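Local coordinates for nitroreductase family protein (Sphingopyxis sp., PDB 7DP1) that reduces dinitroaniline herbicides, probably at their nitro groups, as an NADPH-dependent nitroreductase with bound flavin mononucleotide, at residues F101-A106 with N213-P218; R130-P135 with A171-E176; E13-R18 with W157-M162; L163-H168 with S199-G204. The protein carries 1 engineered substitution. One frame throughout, in Å; residues are numbered along the deposited sequence.

Interaction 1: residues F101-A106 with N213-P218. With FMN (flavin mononucleotide), chain C.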
# COMPACT_ATOMS: atom_id res chain seq x y z
N PHE A 101 1.29 17.61 -11.49
CA PHE A 101 1.78 18.96 -11.70
C PHE A 101 1.02 19.94 -10.82
O PHE A 101 1.58 20.95 -10.39
CB PHE A 101 1.69 19.32 -13.18
CG PHE A 101 2.61 18.50 -14.03
CD1 PHE A 101 3.98 18.64 -13.91
CD2 PHE A 101 2.10 17.56 -14.91
CE1 PHE A 101 4.82 17.87 -14.67
CE2 PHE A 101 2.95 16.78 -15.67
CZ PHE A 101 4.31 16.95 -15.56
N GLY A 102 -0.24 19.63 -10.53
CA GLY A 102 -1.04 20.42 -9.61
C GLY A 102 -0.48 20.42 -8.19
O GLY A 102 -0.48 21.45 -7.52
N VAL A 103 0.00 19.27 -7.73
CA VAL A 103 0.61 19.22 -6.41
C VAL A 103 1.98 19.84 -6.56
O VAL A 103 2.55 20.40 -5.62
CB VAL A 103 0.69 17.78 -5.83
CG1 VAL A 103 1.62 16.90 -6.65
CG2 VAL A 103 1.16 17.82 -4.39
N GLY A 104 2.51 19.74 -7.78
CA GLY A 104 3.77 20.37 -8.14
C GLY A 104 3.65 21.87 -7.99
O GLY A 104 4.59 22.53 -7.55
N GLU A 105 2.48 22.42 -8.32
CA GLU A 105 2.25 23.86 -8.20
C GLU A 105 2.34 24.32 -6.76
O GLU A 105 3.10 25.24 -6.44
CB GLU A 105 0.85 24.24 -8.71
CG GLU A 105 0.56 23.94 -10.15
CD GLU A 105 -0.57 24.79 -10.71
OE1 GLU A 105 -0.68 25.97 -10.32
OE2 GLU A 105 -1.32 24.27 -11.55
N ALA A 106 1.56 23.66 -5.91
CA ALA A 106 1.45 24.04 -4.51
C ALA A 106 2.76 23.87 -3.73
O ALA A 106 3.07 24.68 -2.85
CB ALA A 106 0.34 23.24 -3.87
N ASN A 213 5.80 22.77 4.31
CA ASN A 213 5.00 21.83 5.10
C ASN A 213 3.58 22.24 5.49
O ASN A 213 2.92 21.50 6.22
CB ASN A 213 5.73 21.49 6.40
CG ASN A 213 7.01 20.73 6.17
OD1 ASN A 213 7.17 20.03 5.17
ND2 ASN A 213 7.94 20.85 7.11
N ARG A 214 3.08 23.38 5.02
CA ARG A 214 1.81 23.86 5.57
C ARG A 214 0.71 24.14 4.54
O ARG A 214 -0.45 24.33 4.91
CB ARG A 214 2.05 25.15 6.37
CG ARG A 214 3.04 25.03 7.52
CD ARG A 214 2.97 26.28 8.40
NE ARG A 214 1.65 26.38 9.02
CZ ARG A 214 1.07 27.50 9.41
NH1 ARG A 214 1.68 28.67 9.23
NH2 ARG A 214 -0.13 27.47 9.97
N TRP A 215 1.06 24.12 3.26
CA TRP A 215 0.07 24.29 2.21
C TRP A 215 -0.87 23.08 2.15
O TRP A 215 -0.46 21.95 2.39
CB TRP A 215 0.75 24.51 0.86
CG TRP A 215 1.73 23.42 0.50
CD1 TRP A 215 3.04 23.35 0.90
CD2 TRP A 215 1.48 22.25 -0.28
NE1 TRP A 215 3.62 22.21 0.39
CE2 TRP A 215 2.68 21.51 -0.33
CE3 TRP A 215 0.35 21.75 -0.94
CZ2 TRP A 215 2.80 20.30 -1.01
CZ3 TRP A 215 0.47 20.55 -1.63
CH2 TRP A 215 1.68 19.84 -1.65
N PRO A 216 -2.16 23.33 1.87
CA PRO A 216 -3.15 22.25 1.81
C PRO A 216 -2.93 21.40 0.58
O PRO A 216 -2.75 21.93 -0.51
CB PRO A 216 -4.48 23.01 1.75
CG PRO A 216 -4.13 24.29 1.10
CD PRO A 216 -2.74 24.63 1.52
N VAL A 217 -2.89 20.08 0.78
CA VAL A 217 -2.59 19.16 -0.31
C VAL A 217 -3.86 18.61 -0.93
O VAL A 217 -4.65 17.93 -0.27
CB VAL A 217 -1.74 17.99 0.19
CG1 VAL A 217 -1.25 17.16 -0.99
CG2 VAL A 217 -0.58 18.51 1.03
N PRO A 218 -4.03 18.86 -2.23
CA PRO A 218 -5.27 18.51 -2.95
C PRO A 218 -5.49 17.02 -3.14
O PRO A 218 -4.54 16.25 -3.23
CB PRO A 218 -5.09 19.21 -4.30
CG PRO A 218 -3.62 19.37 -4.47
CD PRO A 218 -3.05 19.54 -3.09
N1 FMN C . 7.56 13.20 -2.96
C2 FMN C . 8.74 13.81 -3.35
O2 FMN C . 8.89 15.02 -3.21
N3 FMN C . 9.75 13.08 -3.92
C4 FMN C . 9.62 11.72 -4.11
O4 FMN C . 10.56 11.08 -4.61
C4A FMN C . 8.43 11.11 -3.72
N5 FMN C . 8.25 9.76 -3.89
C5A FMN C . 7.09 9.13 -3.49
C6 FMN C . 6.96 7.76 -3.67
C7 FMN C . 5.80 7.11 -3.29
C7M FMN C . 5.65 5.63 -3.46
C8 FMN C . 4.77 7.84 -2.71
C8M FMN C . 3.54 7.08 -2.29
C9 FMN C . 4.88 9.22 -2.53
C9A FMN C . 6.05 9.87 -2.92
N10 FMN C . 6.22 11.24 -2.76
C10 FMN C . 7.40 11.86 -3.15
C1' FMN C . 5.16 12.08 -2.13
C2' FMN C . 3.97 12.41 -3.03
O2' FMN C . 4.31 13.47 -3.89
C3' FMN C . 2.81 12.84 -2.13
O3' FMN C . 2.36 11.68 -1.46
C4' FMN C . 1.62 13.43 -2.89
O4' FMN C . 1.91 14.65 -3.54
C5' FMN C . 0.53 13.70 -1.88
O5' FMN C . 1.03 14.63 -0.95
P FMN C . 0.91 14.25 0.61
O1P FMN C . 1.71 15.23 1.41
O2P FMN C . -0.56 14.28 1.01
O3P FMN C . 1.43 12.83 0.80
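Val103 and Ala106, on one side of helix 96-109, meet the indole of Trp215 at the ribityl-phosphate end of the FMN pocket in this nitroreductase-family protein. The two residues reach different parts of the ring. Ala106 CB lies 3.3 Å from Trp215 CE3, and the carbonyl O of Ala106 sits over one face of the indole, nearer the rim than the centre. Val103 CG2 comes in at the edge, near the ring plane, 3.4 Å from Trp215 CH2. Trp215 places CG between its own N and carbonyl carbon (chi1 55°), which carries the indole across to the helix. Its opposite face is covered by Val217, two residues on, whose CG2 stands 3.5 Å above the ring plane. In plane at the edge is Pro218 CD. Arg19 adds a cation-pi contact to Trp215. Val217 O accepts a hydrogen bond from Arg43 of the second subunit. Both valines also face the cofactor. In Val103, chi1 of 65° puts CG2 anti to N, and this methyl serves two partners: besides touching the indole, it lies 3.4 Å from FMN O4'. Val217 uses its CG1 methyl instead, 3.4 Å from FMN O5'.

Interaction 2: residues R130-P135 with A171-E176. With FMN (flavin mononucleotide), chain C.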
# COMPACT_ATOMS: atom_id res chain seq x y z
N ARG A 130 18.99 14.54 -0.27
CA ARG A 130 19.41 14.66 1.12
C ARG A 130 18.25 14.36 2.07
O ARG A 130 18.30 14.69 3.25
CB ARG A 130 19.92 16.08 1.41
CG ARG A 130 20.75 16.70 0.32
CD ARG A 130 21.13 18.14 0.70
NE ARG A 130 22.55 18.31 0.99
CZ ARG A 130 23.48 18.48 0.06
NH1 ARG A 130 23.14 18.51 -1.23
NH2 ARG A 130 24.75 18.63 0.41
N GLY A 131 17.22 13.69 1.57
CA GLY A 131 16.08 13.32 2.39
C GLY A 131 15.42 14.55 2.99
O GLY A 131 14.77 14.49 4.03
N PHE A 132 15.60 15.68 2.32
CA PHE A 132 15.08 16.96 2.78
C PHE A 132 15.58 17.26 4.18
O PHE A 132 14.88 17.91 4.95
CB PHE A 132 13.55 16.98 2.75
CG PHE A 132 12.96 16.73 1.39
CD1 PHE A 132 13.20 17.61 0.35
CD2 PHE A 132 12.18 15.62 1.15
CE1 PHE A 132 12.65 17.40 -0.90
CE2 PHE A 132 11.64 15.39 -0.10
CZ PHE A 132 11.88 16.28 -1.13
N GLY A 133 16.75 16.73 4.52
CA GLY A 133 17.36 17.01 5.81
C GLY A 133 16.94 16.08 6.94
O GLY A 133 17.26 16.32 8.10
N ALA A 134 16.21 15.04 6.60
CA ALA A 134 15.83 14.04 7.59
C ALA A 134 17.07 13.29 8.08
O ALA A 134 17.97 12.98 7.30
CB ALA A 134 14.82 13.08 7.01
N PRO A 135 17.11 12.99 9.39
CA PRO A 135 18.24 12.29 10.02
C PRO A 135 18.27 10.79 9.74
O PRO A 135 19.32 10.18 9.89
CB PRO A 135 18.01 12.56 11.51
CG PRO A 135 16.53 12.69 11.63
CD PRO A 135 16.09 13.39 10.37
N ALA A 171 7.55 12.45 11.47
CA ALA A 171 7.01 12.71 10.15
C ALA A 171 7.82 11.95 9.14
O ALA A 171 8.88 11.42 9.47
CB ALA A 171 7.01 14.19 9.84
N SER A 172 7.33 11.92 7.91
CA SER A 172 8.08 11.27 6.85
C SER A 172 7.78 11.79 5.46
O SER A 172 6.84 12.55 5.24
CB SER A 172 7.83 9.76 6.90
OG SER A 172 6.54 9.45 6.42
N CYS A 173 8.63 11.39 4.53
CA CYS A 173 8.43 11.64 3.12
C CYS A 173 8.75 10.37 2.37
O CYS A 173 9.91 9.97 2.33
CB CYS A 173 9.32 12.79 2.62
SG CYS A 173 8.84 13.35 0.95
N PRO A 174 7.73 9.71 1.79
CA PRO A 174 8.05 8.60 0.89
C PRO A 174 8.77 9.15 -0.34
O PRO A 174 8.44 10.25 -0.79
CB PRO A 174 6.68 8.02 0.54
CG PRO A 174 5.72 9.15 0.79
CD PRO A 174 6.28 9.97 1.88
N GLN A 175 9.79 8.45 -0.83
CA GLN A 175 10.61 8.98 -1.93
C GLN A 175 10.96 7.93 -2.97
O GLN A 175 11.81 7.08 -2.71
CB GLN A 175 11.91 9.56 -1.40
CG GLN A 175 11.81 10.80 -0.57
CD GLN A 175 13.19 11.37 -0.31
OE1 GLN A 175 13.93 10.86 0.54
NE2 GLN A 175 13.57 12.41 -1.05
N GLU A 176 10.38 8.03 -4.15
CA GLU A 176 10.74 7.13 -5.23
C GLU A 176 11.98 7.60 -5.97
O GLU A 176 12.52 6.90 -6.83
CB GLU A 176 9.59 6.99 -6.22
CG GLU A 176 8.82 5.72 -6.05
CD GLU A 176 7.39 5.87 -6.53
OE1 GLU A 176 7.05 6.92 -7.13
OE2 GLU A 176 6.60 4.93 -6.31
N1 FMN C . 7.56 13.20 -2.96
C2 FMN C . 8.74 13.81 -3.35
O2 FMN C . 8.89 15.02 -3.21
N3 FMN C . 9.75 13.08 -3.92
C4 FMN C . 9.62 11.72 -4.11
O4 FMN C . 10.56 11.08 -4.61
C4A FMN C . 8.43 11.11 -3.72
N5 FMN C . 8.25 9.76 -3.89
C5A FMN C . 7.09 9.13 -3.49
C6 FMN C . 6.96 7.76 -3.67
C7 FMN C . 5.80 7.11 -3.29
C7M FMN C . 5.65 5.63 -3.46
C8 FMN C . 4.77 7.84 -2.71
C8M FMN C . 3.54 7.08 -2.29
C9 FMN C . 4.88 9.22 -2.53
C9A FMN C . 6.05 9.87 -2.92
N10 FMN C . 6.22 11.24 -2.76
C10 FMN C . 7.40 11.86 -3.15
C1' FMN C . 5.16 12.08 -2.13
C2' FMN C . 3.97 12.41 -3.03
O2' FMN C . 4.31 13.47 -3.89
C3' FMN C . 2.81 12.84 -2.13
O3' FMN C . 2.36 11.68 -1.46
C4' FMN C . 1.62 13.43 -2.89
O4' FMN C . 1.91 14.65 -3.54
C5' FMN C . 0.53 13.70 -1.88
O5' FMN C . 1.03 14.63 -0.95
P FMN C . 0.91 14.25 0.61
O1P FMN C . 1.71 15.23 1.41
O2P FMN C . -0.56 14.28 1.01
O3P FMN C . 1.43 12.83 0.80
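Phe132 meets Cys173 and Gln175 through one corner of its ring. The apolar part is a sulfur-aromatic contact. Cys173 SG lies 3.6 Å from Phe132 CE2 and approaches the ring obliquely. With CG anti to the carbonyl carbon (chi1 -59°), the Phe132 ring reaches CE2 to the strand. Phe132 CE2 also lies 3.7 Å from Gln175 NE2, and the ring and amide planes are 36° apart. The polar ends of this glutamine are tied outside the two segments: NE2 to Asn128 O, OE1 to Trp178 NE1. Gln175 OE1 also rests 3.8 Å from Gly131 CA, where the loop runs past. Residues 171-175 form an edge strand of the sheet within this chain, and its end brings backbone to the flavin, consistent with the FMN-dependent nitroreductase fold. Glu176 N donates a hydrogen bond of 2.8 Å to FMN N5, at an N-H...N angle of 156°. Side chains of the strand and of Glu176 pack on the ring system. Pro174 CG lies 3.4 Å from FMN C9 on one side of it, and Glu176 CD is 3.5 Å from FMN C6 on the other. An alanine here in place of Glu176 removes the chain beyond CB and would probably open a gap beside FMN C6 and C7M, with the backbone bond to N5 still possible. Phe132 CZ lies 3.9 Å from FMN O2, which sits at the ring edge, near its plane.

Interaction 3: residues E13-R18 with W157-M162. With FMN (flavin mononucleotide), chain C.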
# COMPACT_ATOMS: atom_id res chain seq x y z
N GLU A 13 -7.48 10.72 12.41
CA GLU A 13 -6.62 11.87 12.63
C GLU A 13 -5.22 11.63 12.09
O GLU A 13 -4.59 12.54 11.56
CB GLU A 13 -6.57 12.21 14.13
CG GLU A 13 -7.92 12.69 14.66
CD GLU A 13 -8.09 12.50 16.16
OE1 GLU A 13 -7.24 11.83 16.78
OE2 GLU A 13 -9.07 13.03 16.71
N ALA A 14 -4.73 10.40 12.22
CA ALA A 14 -3.43 10.05 11.68
C ALA A 14 -3.45 10.22 10.16
O ALA A 14 -2.59 10.89 9.61
CB ALA A 14 -3.03 8.61 12.06
N LEU A 15 -4.45 9.63 9.50
CA LEU A 15 -4.61 9.77 8.05
C LEU A 15 -4.66 11.23 7.62
O LEU A 15 -4.05 11.62 6.61
CB LEU A 15 -5.89 9.08 7.58
CG LEU A 15 -5.86 7.71 6.91
CD1 LEU A 15 -4.82 7.68 5.79
CD2 LEU A 15 -5.60 6.61 7.92
N ALA A 16 -5.41 12.02 8.37
CA ALA A 16 -5.62 13.42 8.06
C ALA A 16 -4.36 14.24 8.24
O ALA A 16 -4.08 15.09 7.41
CB ALA A 16 -6.74 14.00 8.91
N ARG A 17 -3.59 13.96 9.30
CA ARG A 17 -2.42 14.79 9.60
C ARG A 17 -1.13 14.30 8.96
O ARG A 17 -0.11 15.01 9.02
CB ARG A 17 -2.21 14.93 11.12
CG ARG A 17 -3.42 15.48 11.86
CD ARG A 17 -3.27 15.52 13.38
NE ARG A 17 -4.08 16.62 13.94
CZ ARG A 17 -5.19 16.46 14.67
NH1 ARG A 17 -5.63 15.24 14.95
NH2 ARG A 17 -5.85 17.52 15.12
N ARG A 18 -1.14 13.12 8.36
CA ARG A 18 0.04 12.64 7.63
C ARG A 18 0.21 13.40 6.32
O ARG A 18 -0.71 13.48 5.52
CB ARG A 18 -0.04 11.13 7.35
CG ARG A 18 1.23 10.59 6.63
CD ARG A 18 0.96 9.60 5.50
NE ARG A 18 0.05 10.16 4.50
CZ ARG A 18 0.41 10.97 3.51
NH1 ARG A 18 1.68 11.34 3.38
NH2 ARG A 18 -0.51 11.44 2.65
N TRP A 157 2.17 -2.02 4.01
CA TRP A 157 3.15 -1.88 5.11
C TRP A 157 3.65 -0.45 5.26
O TRP A 157 3.65 0.11 6.36
CB TRP A 157 4.34 -2.79 4.90
CG TRP A 157 5.39 -2.68 5.97
CD1 TRP A 157 5.36 -3.27 7.19
CD2 TRP A 157 6.64 -1.95 5.90
NE1 TRP A 157 6.51 -2.97 7.90
CE2 TRP A 157 7.31 -2.16 7.13
CE3 TRP A 157 7.24 -1.14 4.94
CZ2 TRP A 157 8.57 -1.59 7.43
CZ3 TRP A 157 8.49 -0.56 5.23
CH2 TRP A 157 9.14 -0.79 6.48
N LEU A 158 4.07 0.14 4.15
CA LEU A 158 4.61 1.49 4.18
C LEU A 158 3.63 2.49 4.76
O LEU A 158 4.00 3.33 5.57
CB LEU A 158 5.01 1.93 2.76
CG LEU A 158 5.82 3.22 2.79
CD1 LEU A 158 7.16 2.99 3.52
CD2 LEU A 158 6.06 3.76 1.39
N GLN A 159 2.37 2.44 4.31
CA GLN A 159 1.36 3.34 4.88
C GLN A 159 1.16 3.06 6.38
O GLN A 159 0.89 3.96 7.16
CB GLN A 159 0.02 3.21 4.14
CG GLN A 159 -1.14 3.99 4.76
CD GLN A 159 -1.01 5.50 4.57
OE1 GLN A 159 0.10 6.05 4.38
NE2 GLN A 159 -2.15 6.19 4.61
N SER A 160 1.27 1.80 6.79
CA SER A 160 1.23 1.53 8.23
C SER A 160 2.33 2.30 8.96
O SER A 160 2.08 2.97 9.98
CB SER A 160 1.36 0.03 8.50
OG SER A 160 0.26 -0.65 7.91
N VAL A 161 3.55 2.24 8.42
CA VAL A 161 4.66 2.95 9.07
C VAL A 161 4.42 4.46 9.13
O VAL A 161 4.58 5.09 10.17
CB VAL A 161 5.97 2.63 8.33
CG1 VAL A 161 7.14 3.46 8.89
CG2 VAL A 161 6.24 1.12 8.45
N MET A 162 4.01 5.03 8.00
CA MET A 162 3.83 6.47 7.92
C MET A 162 2.77 6.96 8.91
O MET A 162 2.91 8.01 9.53
CB MET A 162 3.46 6.84 6.49
CG MET A 162 4.64 6.65 5.52
SD MET A 162 4.21 7.31 3.90
CE MET A 162 3.27 5.94 3.25
N1 FMN C . 7.56 13.20 -2.96
C2 FMN C . 8.74 13.81 -3.35
O2 FMN C . 8.89 15.02 -3.21
N3 FMN C . 9.75 13.08 -3.92
C4 FMN C . 9.62 11.72 -4.11
O4 FMN C . 10.56 11.08 -4.61
C4A FMN C . 8.43 11.11 -3.72
N5 FMN C . 8.25 9.76 -3.89
C5A FMN C . 7.09 9.13 -3.49
C6 FMN C . 6.96 7.76 -3.67
C7 FMN C . 5.80 7.11 -3.29
C7M FMN C . 5.65 5.63 -3.46
C8 FMN C . 4.77 7.84 -2.71
C8M FMN C . 3.54 7.08 -2.29
C9 FMN C . 4.88 9.22 -2.53
C9A FMN C . 6.05 9.87 -2.92
N10 FMN C . 6.22 11.24 -2.76
C10 FMN C . 7.40 11.86 -3.15
C1' FMN C . 5.16 12.08 -2.13
C2' FMN C . 3.97 12.41 -3.03
O2' FMN C . 4.31 13.47 -3.89
C3' FMN C . 2.81 12.84 -2.13
O3' FMN C . 2.36 11.68 -1.46
C4' FMN C . 1.62 13.43 -2.89
O4' FMN C . 1.91 14.65 -3.54
C5' FMN C . 0.53 13.70 -1.88
O5' FMN C . 1.03 14.63 -0.95
P FMN C . 0.91 14.25 0.61
O1P FMN C . 1.71 15.23 1.41
O2P FMN C . -0.56 14.28 1.01
O3P FMN C . 1.43 12.83 0.80
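Gln159 OE1 is buried against Arg18 but has no hydrogen-bond partner in the model, although a guanidinium is close by. The nearest arginine atom to Gln159 OE1 is the aliphatic Arg18 CD, at 3.8 Å. The guanidinium and amide planes are 49° apart. The other end of the amide is satisfied: Gln159 NE2 is hydrogen-bonded to Ser160 OG of the second subunit. Gln159 NE2 also lies 3.3 Å from Leu15 CD1, where the two side chains cross at about a right angle. Met162 closes the contact with its CB, 3.9 Å from Arg18 CD.

The guanidinium is turned to the cofactor instead. Arg18 is the first residue beyond helix 11-17. Its CG is anti to N (chi1 -177°), and bends at chi2 and chi3 bring the group to the FMN phosphate. Arg18 NH1 and Arg18 NH2 each donate to FMN O3P at 3.0 Å, and that oxygen lies in plane at the guanidinium edge. Arg18 NH2 also reaches FMN O2P at 3.3 Å and bonds Arg43 O of the second subunit. Arg219 stands close beside it and serves the same FMN. A leucine in place of Arg18 has no N-H to give O3P, and the phosphate would probably be less well neutralised and Arg43 O of the second subunit would lose this donor.

The contact joins two helices at the dimer interface. Leu15 continues onto Leu163 one turn further along helix 148-167. Toward the sheet, Met162 packs on Leu201 of strand 195-204, and Val161 faces helix 31-41.

Interaction 4: residues L163-H168 with S199-G204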
# COMPACT_ATOMS: atom_id res chain seq x y z
N LEU A 163 1.68 6.20 9.05
CA LEU A 163 0.66 6.57 10.02
C LEU A 163 1.14 6.44 11.46
O LEU A 163 0.84 7.29 12.28
CB LEU A 163 -0.59 5.72 9.82
CG LEU A 163 -1.30 6.04 8.50
CD1 LEU A 163 -2.48 5.12 8.30
CD2 LEU A 163 -1.74 7.49 8.55
N LEU A 164 1.90 5.38 11.75
CA LEU A 164 2.43 5.19 13.11
C LEU A 164 3.40 6.31 13.51
O LEU A 164 3.46 6.70 14.68
CB LEU A 164 3.15 3.85 13.22
CG LEU A 164 2.20 2.65 13.24
CD1 LEU A 164 2.92 1.32 12.91
CD2 LEU A 164 1.50 2.58 14.58
N LEU A 165 4.16 6.80 12.54
CA LEU A 165 5.09 7.89 12.79
C LEU A 165 4.34 9.12 13.24
O LEU A 165 4.65 9.71 14.27
CB LEU A 165 5.89 8.20 11.52
CG LEU A 165 6.97 7.17 11.15
CD1 LEU A 165 7.58 7.52 9.79
CD2 LEU A 165 8.06 7.13 12.24
N VAL A 166 3.33 9.49 12.45
CA VAL A 166 2.48 10.64 12.73
C VAL A 166 1.87 10.54 14.11
O VAL A 166 1.87 11.52 14.89
CB VAL A 166 1.36 10.75 11.67
CG1 VAL A 166 0.23 11.63 12.17
CG2 VAL A 166 1.93 11.27 10.36
N GLU A 167 1.36 9.36 14.42
CA GLU A 167 0.80 9.07 15.74
C GLU A 167 1.81 9.31 16.86
O GLU A 167 1.43 9.73 17.96
CB GLU A 167 0.30 7.63 15.81
CG GLU A 167 -0.36 7.25 17.14
CD GLU A 167 -0.70 5.76 17.22
OE1 GLU A 167 0.20 4.94 16.95
OE2 GLU A 167 -1.85 5.42 17.57
N HIS A 168 3.08 9.05 16.60
CA HIS A 168 4.08 9.22 17.65
C HIS A 168 4.86 10.53 17.51
O HIS A 168 5.91 10.70 18.13
CB HIS A 168 5.05 8.04 17.67
CG HIS A 168 4.44 6.75 18.15
ND1 HIS A 168 3.75 5.90 17.32
CD2 HIS A 168 4.41 6.18 19.38
CE1 HIS A 168 3.33 4.85 18.01
NE2 HIS A 168 3.72 5.00 19.26
N SER A 199 11.48 2.08 -2.87
CA SER A 199 11.35 3.47 -2.50
C SER A 199 12.15 3.79 -1.26
O SER A 199 12.46 2.89 -0.47
CB SER A 199 9.88 3.81 -2.28
OG SER A 199 9.71 5.16 -1.85
N GLY A 200 12.48 5.06 -1.07
CA GLY A 200 13.01 5.47 0.22
C GLY A 200 11.87 6.04 1.04
O GLY A 200 10.79 6.30 0.50
N LEU A 201 12.08 6.17 2.35
CA LEU A 201 11.16 6.91 3.22
C LEU A 201 12.01 7.79 4.14
O LEU A 201 12.71 7.29 5.03
CB LEU A 201 10.26 5.96 4.03
CG LEU A 201 9.24 6.57 5.01
CD1 LEU A 201 8.01 7.19 4.29
CD2 LEU A 201 8.79 5.56 6.11
N ALA A 202 12.04 9.09 3.87
CA ALA A 202 12.78 9.99 4.74
C ALA A 202 12.02 10.07 6.06
O ALA A 202 10.80 10.20 6.05
CB ALA A 202 12.91 11.35 4.11
N ILE A 203 12.74 10.00 7.18
CA ILE A 203 12.11 10.00 8.51
C ILE A 203 12.72 11.00 9.47
O ILE A 203 13.95 11.07 9.59
CB ILE A 203 12.19 8.60 9.17
CG1 ILE A 203 11.33 7.59 8.41
CG2 ILE A 203 11.69 8.64 10.60
CD1 ILE A 203 11.41 6.19 8.98
N GLY A 204 11.88 11.75 10.19
CA GLY A 204 12.36 12.71 11.17
C GLY A 204 11.27 13.54 11.80
O GLY A 204 10.07 13.24 11.66
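Leu165 touches strand 195-204 with a single methyl. Its CD1 lies 4.0 Å from Ile203 CG1 and 4.1 Å from Ile203 CD1, and the two side chains cross at about a right angle. The same Leu165 CD1 is 4.3 Å from Leu201 CD2. The contact is small and wholly apolar. Leu165 CG is anti to the carbonyl carbon (chi1 -73°), and the extended branch then carries CD1 out to the strand. In Ile203 the CG1 arm has the same relation to its backbone (chi1 -68°).

The next shell fills in around these three. Leu165 also packs on Ser172 of strand 171-175 and on Ile37 of helix 31-41. Leu201 lies against Leu158, Val161 and Met162, and against Pro174. The alternation of the strand sends Ala202 to the other face of the sheet, toward Ala134 and Gln175.

Further out, backbone bonds fix the strand between its neighbours. Leu201 pairs with Leu138 and Ile203 with Val136 on one flank, while Ala202 pairs with Cys173 on the other. The helix end is tied by His168, whose ND1 donates to Leu164 O at 2.8 Å; that oxygen lies in the ring plane. Glu167 bonds Ser12 of the second subunit, and Leu163 meets its own counterpart there.

The arrangement is helix-on-sheet packing. Helix 148-167 lies across one face of the antiparallel sheet and uses other sides for the partner subunit, consistent with the dimeric alpha/beta fold of nitroreductases.

Overall arrangement
Interactions 1, 2 and 3 all touch the same FMN. Interactions 1 and 3 share its phosphate end, interaction 1 running on along the ribityl chain, and interaction 2 meets the isoalloxazine. Their centres are about 15 to 18 Å apart. Interaction 4 does not touch FMN but packs against interactions 2 and 3: its centre is about 9 Å from that of interaction 2 and about 8 Å from that of interaction 3. It joins interaction 2 through strands 171-175 and 195-204, where Gly200 N lies 2.7 Å from Gln175 O. It shares helix 148-167 with interaction 3. Met162 links interactions 2 and 3, its SD 3.9 Å from Pro174 CG. Interactions 1, 3 and 4 also reach the second subunit.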